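PDB 3E1T: halogenase, which uses FAD to halogenate its substrate and probably installs the chlorine of chondrochloren, a product of the myxobacterium Chondromyces crocatus. Local coordinates for residues R349-Q360 / E471-G479. Numbering follows the deposited sequence.
Sequences RRYRREYGNFYQ and ELQHLAMFG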
loop_
_atom_site.group_PDB
_atom_site.type_symbol
_atom_site.label_atom_id
_atom_site.label_comp_id
_atom_site.label_asym_id
_atom_site.label_seq_id
_atom_site.Cartn_x
_atom_site.Cartn_y
_atom_site.Cartn_z
ATOM N N ARG A 349 5.762 14.235 8.243
ATOM C CA ARG A 349 5.443 15.242 7.244
ATOM C C ARG A 349 5.576 14.671 5.828
ATOM O O ARG A 349 4.647 14.752 5.046
ATOM C CB ARG A 349 6.353 16.462 7.422
ATOM C CG ARG A 349 5.966 17.652 6.567
ATOM C CD ARG A 349 7.039 18.758 6.636
ATOM N NE ARG A 349 8.300 18.349 6.008
ATOM C CZ ARG A 349 8.585 18.505 4.712
ATOM N NH1 ARG A 349 7.695 19.053 3.882
ATOM N NH2 ARG A 349 9.760 18.108 4.242
ATOM N N ARG A 350 6.727 14.074 5.531
ATOM C CA ARG A 350 7.004 13.435 4.246
ATOM C C ARG A 350 6.051 12.276 3.926
ATOM O O ARG A 350 5.593 12.135 2.790
ATOM C CB ARG A 350 8.431 12.905 4.248
ATOM C CG ARG A 350 9.414 13.592 3.337
ATOM C CD ARG A 350 9.976 14.838 3.943
ATOM N NE ARG A 350 11.383 14.989 3.587
ATOM C CZ ARG A 350 11.842 15.546 2.471
ATOM N NH1 ARG A 350 11.012 16.034 1.546
ATOM N NH2 ARG A 350 13.147 15.617 2.283
ATOM N N TYR A 351 5.790 11.439 4.927
ATOM C CA TYR A 351 4.920 10.271 4.783
ATOM C C TYR A 351 3.472 10.697 4.469
ATOM O O TYR A 351 2.840 10.143 3.563
ATOM C CB TYR A 351 4.992 9.432 6.067
ATOM C CG TYR A 351 4.388 8.012 6.037
ATOM C CD1 TYR A 351 3.918 7.419 4.861
ATOM C CD2 TYR A 351 4.339 7.259 7.205
ATOM C CE1 TYR A 351 3.389 6.115 4.865
ATOM C CE2 TYR A 351 3.800 5.962 7.227
ATOM C CZ TYR A 351 3.342 5.393 6.054
ATOM O OH TYR A 351 2.836 4.110 6.089
ATOM N N ARG A 352 2.957 11.657 5.228
ATOM C CA ARG A 352 1.611 12.189 5.022
ATOM C C ARG A 352 1.495 12.857 3.640
ATOM O O ARG A 352 0.437 12.815 3.012
ATOM C CB ARG A 352 1.249 13.200 6.117
ATOM C CG ARG A 352 0.922 12.571 7.460
ATOM C CD ARG A 352 0.372 13.564 8.505
ATOM N NE ARG A 352 0.105 12.837 9.745
ATOM C CZ ARG A 352 -0.968 12.079 9.968
ATOM N NH1 ARG A 352 -1.935 11.987 9.058
ATOM N NH2 ARG A 352 -1.090 11.422 11.118
ATOM N N ARG A 353 2.586 13.463 3.175
ATOM C CA ARG A 353 2.607 14.093 1.856
ATOM C C ARG A 353 2.422 13.059 0.754
ATOM O O ARG A 353 1.610 13.270 -0.149
ATOM C CB ARG A 353 3.887 14.897 1.634
ATOM C CG ARG A 353 3.854 16.217 2.337
ATOM C CD ARG A 353 5.227 16.859 2.481
ATOM N NE ARG A 353 5.686 17.521 1.261
ATOM C CZ ARG A 353 5.249 18.700 0.818
ATOM N NH1 ARG A 353 4.301 19.365 1.465
ATOM N NH2 ARG A 353 5.749 19.214 -0.294
ATOM N N GLU A 354 3.155 11.945 0.838
ATOM C CA GLU A 354 3.070 10.906 -0.178
ATOM C C GLU A 354 1.737 10.133 -0.100
ATOM O O GLU A 354 1.132 9.828 -1.134
ATOM C CB GLU A 354 4.272 9.957 -0.095
ATOM C CG GLU A 354 4.338 8.893 -1.205
ATOM C CD GLU A 354 4.734 9.440 -2.604
ATOM O OE1 GLU A 354 4.998 10.657 -2.776
ATOM O OE2 GLU A 354 4.783 8.621 -3.539
ATOM N N TYR A 355 1.300 9.823 1.121
ATOM C CA TYR A 355 -0.009 9.203 1.362
ATOM C C TYR A 355 -1.147 10.099 0.845
ATOM O O TYR A 355 -2.077 9.607 0.192
ATOM C CB TYR A 355 -0.194 8.894 2.857
ATOM C CG TYR A 355 -1.617 8.608 3.291
ATOM C CD1 TYR A 355 -2.169 7.325 3.167
ATOM C CD2 TYR A 355 -2.407 9.615 3.855
ATOM C CE1 TYR A 355 -3.491 7.066 3.584
ATOM C CE2 TYR A 355 -3.724 9.365 4.264
ATOM C CZ TYR A 355 -4.249 8.099 4.120
ATOM O OH TYR A 355 -5.528 7.869 4.538
ATOM N N GLY A 356 -1.056 11.394 1.153
ATOM C CA GLY A 356 -2.011 12.416 0.706
ATOM C C GLY A 356 -2.101 12.580 -0.804
ATOM O O GLY A 356 -3.200 12.735 -1.364
ATOM N N ASN A 357 -0.948 12.558 -1.460
ATOM C CA ASN A 357 -0.869 12.594 -2.918
ATOM C C ASN A 357 -1.644 11.448 -3.572
ATOM O O ASN A 357 -2.394 11.661 -4.524
ATOM C CB ASN A 357 0.590 12.566 -3.376
ATOM C CG ASN A 357 1.270 13.931 -3.259
ATOM O OD1 ASN A 357 0.640 14.911 -2.919
ATOM N ND2 ASN A 357 2.565 13.978 -3.535
ATOM N N PHE A 358 -1.458 10.238 -3.065
ATOM C CA PHE A 358 -2.200 9.086 -3.569
ATOM C C PHE A 358 -3.680 9.139 -3.202
ATOM O O PHE A 358 -4.535 8.812 -4.036
ATOM C CB PHE A 358 -1.574 7.777 -3.096
ATOM C CG PHE A 358 -0.455 7.294 -3.968
ATOM C CD1 PHE A 358 -0.734 6.566 -5.136
ATOM C CD2 PHE A 358 0.868 7.566 -3.644
ATOM C CE1 PHE A 358 0.285 6.116 -5.965
ATOM C CE2 PHE A 358 1.904 7.116 -4.470
ATOM C CZ PHE A 358 1.613 6.374 -5.627
ATOM N N TYR A 359 -3.984 9.521 -1.962
ATOM C CA TYR A 359 -5.366 9.636 -1.512
ATOM C C TYR A 359 -6.154 10.567 -2.431
ATOM O O TYR A 359 -7.209 10.206 -2.942
ATOM C CB TYR A 359 -5.462 10.133 -0.052
ATOM C CG TYR A 359 -6.857 9.916 0.555
ATOM C CD1 TYR A 359 -7.122 8.799 1.337
ATOM C CD2 TYR A 359 -7.909 10.809 0.309
ATOM C CE1 TYR A 359 -8.381 8.579 1.880
ATOM C CE2 TYR A 359 -9.182 10.597 0.856
ATOM C CZ TYR A 359 -9.407 9.473 1.637
ATOM O OH TYR A 359 -10.644 9.226 2.192
ATOM N N GLN A 360 -5.617 11.763 -2.624
ATOM C CA GLN A 360 -6.241 12.795 -3.424
ATOM C C GLN A 360 -6.455 12.339 -4.846
ATOM O O GLN A 360 -7.538 12.521 -5.398
ATOM C CB GLN A 360 -5.385 14.060 -3.408
ATOM C CG GLN A 360 -5.520 14.821 -2.129
ATOM C CD GLN A 360 -6.861 15.493 -2.038
ATOM O OE1 GLN A 360 -7.081 16.528 -2.669
ATOM N NE2 GLN A 360 -7.769 14.916 -1.266
ATOM N N GLU A 471 -6.904 18.016 8.899
ATOM C CA GLU A 471 -6.024 19.090 9.349
ATOM C C GLU A 471 -4.555 18.693 9.337
ATOM O O GLU A 471 -3.718 19.436 8.819
ATOM C CB GLU A 471 -6.442 19.618 10.728
ATOM C CG GLU A 471 -7.547 20.672 10.650
ATOM C CD GLU A 471 -7.192 21.856 9.739
ATOM O OE1 GLU A 471 -8.014 22.192 8.854
ATOM O OE2 GLU A 471 -6.091 22.441 9.900
ATOM N N LEU A 472 -4.255 17.510 9.878
ATOM C CA LEU A 472 -2.901 16.940 9.804
ATOM C C LEU A 472 -2.404 16.835 8.378
ATOM O O LEU A 472 -1.257 17.166 8.089
ATOM C CB LEU A 472 -2.857 15.556 10.457
ATOM C CG LEU A 472 -3.099 15.577 11.969
ATOM C CD1 LEU A 472 -3.483 14.193 12.475
ATOM C CD2 LEU A 472 -1.886 16.131 12.700
ATOM N N GLN A 473 -3.273 16.374 7.480
ATOM C CA GLN A 473 -2.899 16.243 6.077
ATOM C C GLN A 473 -2.695 17.613 5.438
ATOM O O GLN A 473 -1.787 17.783 4.637
ATOM C CB GLN A 473 -3.938 15.431 5.294
ATOM C CG GLN A 473 -3.951 13.927 5.635
ATOM C CD GLN A 473 -2.637 13.255 5.332
ATOM O OE1 GLN A 473 -1.970 12.755 6.236
ATOM N NE2 GLN A 473 -2.246 13.240 4.051
ATOM N N HIS A 474 -3.537 18.580 5.796
ATOM C CA HIS A 474 -3.409 19.937 5.256
ATOM C C HIS A 474 -2.077 20.544 5.677
ATOM O O HIS A 474 -1.367 21.078 4.849
ATOM C CB HIS A 474 -4.571 20.847 5.675
ATOM C CG HIS A 474 -4.575 22.174 4.970
ATOM N ND1 HIS A 474 -3.733 23.207 5.321
ATOM C CD2 HIS A 474 -5.299 22.623 3.915
ATOM C CE1 HIS A 474 -3.943 24.239 4.522
ATOM N NE2 HIS A 474 -4.888 23.912 3.659
ATOM N N LEU A 475 -1.737 20.443 6.957
ATOM C CA LEU A 475 -0.457 20.965 7.464
ATOM C C LEU A 475 0.753 20.350 6.733
ATOM O O LEU A 475 1.683 21.061 6.334
ATOM C CB LEU A 475 -0.370 20.742 8.980
ATOM C CG LEU A 475 0.354 21.763 9.870
ATOM C CD1 LEU A 475 0.063 23.225 9.474
ATOM C CD2 LEU A 475 0.012 21.517 11.346
ATOM N N ALA A 476 0.723 19.032 6.537
ATOM C CA ALA A 476 1.826 18.318 5.888
ATOM C C ALA A 476 1.955 18.651 4.401
ATOM O O ALA A 476 3.062 18.825 3.896
ATOM C CB ALA A 476 1.674 16.812 6.083
ATOM N N MET A 477 0.822 18.745 3.710
ATOM C CA MET A 477 0.819 18.986 2.268
ATOM C C MET A 477 0.773 20.477 1.951
ATOM O O MET A 477 1.307 20.905 0.940
ATOM C CB MET A 477 -0.370 18.292 1.609
ATOM C CG MET A 477 -0.479 16.802 1.900
ATOM S SD MET A 477 -1.962 16.033 1.205
ATOM C CE MET A 477 -1.593 16.103 -0.556
ATOM N N PHE A 478 0.155 21.241 2.851
ATOM C CA PHE A 478 -0.290 22.624 2.622
ATOM C C PHE A 478 -1.255 22.747 1.438
ATOM O O PHE A 478 -1.201 23.698 0.661
ATOM C CB PHE A 478 0.880 23.619 2.598
ATOM C CG PHE A 478 1.291 24.078 3.966
ATOM C CD1 PHE A 478 0.429 24.857 4.737
ATOM C CD2 PHE A 478 2.517 23.710 4.503
ATOM C CE1 PHE A 478 0.789 25.282 6.016
ATOM C CE2 PHE A 478 2.891 24.127 5.778
ATOM C CZ PHE A 478 2.028 24.913 6.539
ATOM N N GLY A 479 -2.153 21.766 1.347
ATOM C CA GLY A 479 -3.068 21.607 0.228
ATOM C C GLY A 479 -2.331 21.188 -1.028
ATOM O O GLY A 479 -1.749 22.027 -1.714
#
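R352 crosses the Q473 side chain at about a right angle, its extended chain passing Q473 OE1, with the guanidinium and amide planes 59° apart, while L472 CD1 lies over one face of the guanidinium. R352 NH1 donates to Q473 OE1 at 2.9 Å, in the carbonyl plane, and Q473 NE2 returns a bond of 2.9 Å to R352 O. Cutting the R352 side chain back to an alanine would probably strip Q473 OE1 of its guanidinium donor and leave E348 and the N290 carbonyl without their partner. R352 O also accepts from G356 N within the helix, the two donors reaching it from opposite faces of its plane. A bend at chi2 (-61°) turns the Q473 amide back to R352, and its NE2 meets the edge of the Y355 ring. Where the axes of 349-360 and 471-477 cross at -105°, A476 CB sits 3.6 Å from R352 CB, and M477 SD lies 3.7 Å from G356 CA, where a side chain would clash. R353 NH1 grips A476 O near the C-terminal end of helix 467-477 through a 2.8 Å bond on a lone pair. The amide and two arginines thus pin helix 467-477 across helix 340-368, and R353 probably offsets the negative end of the helix dipole.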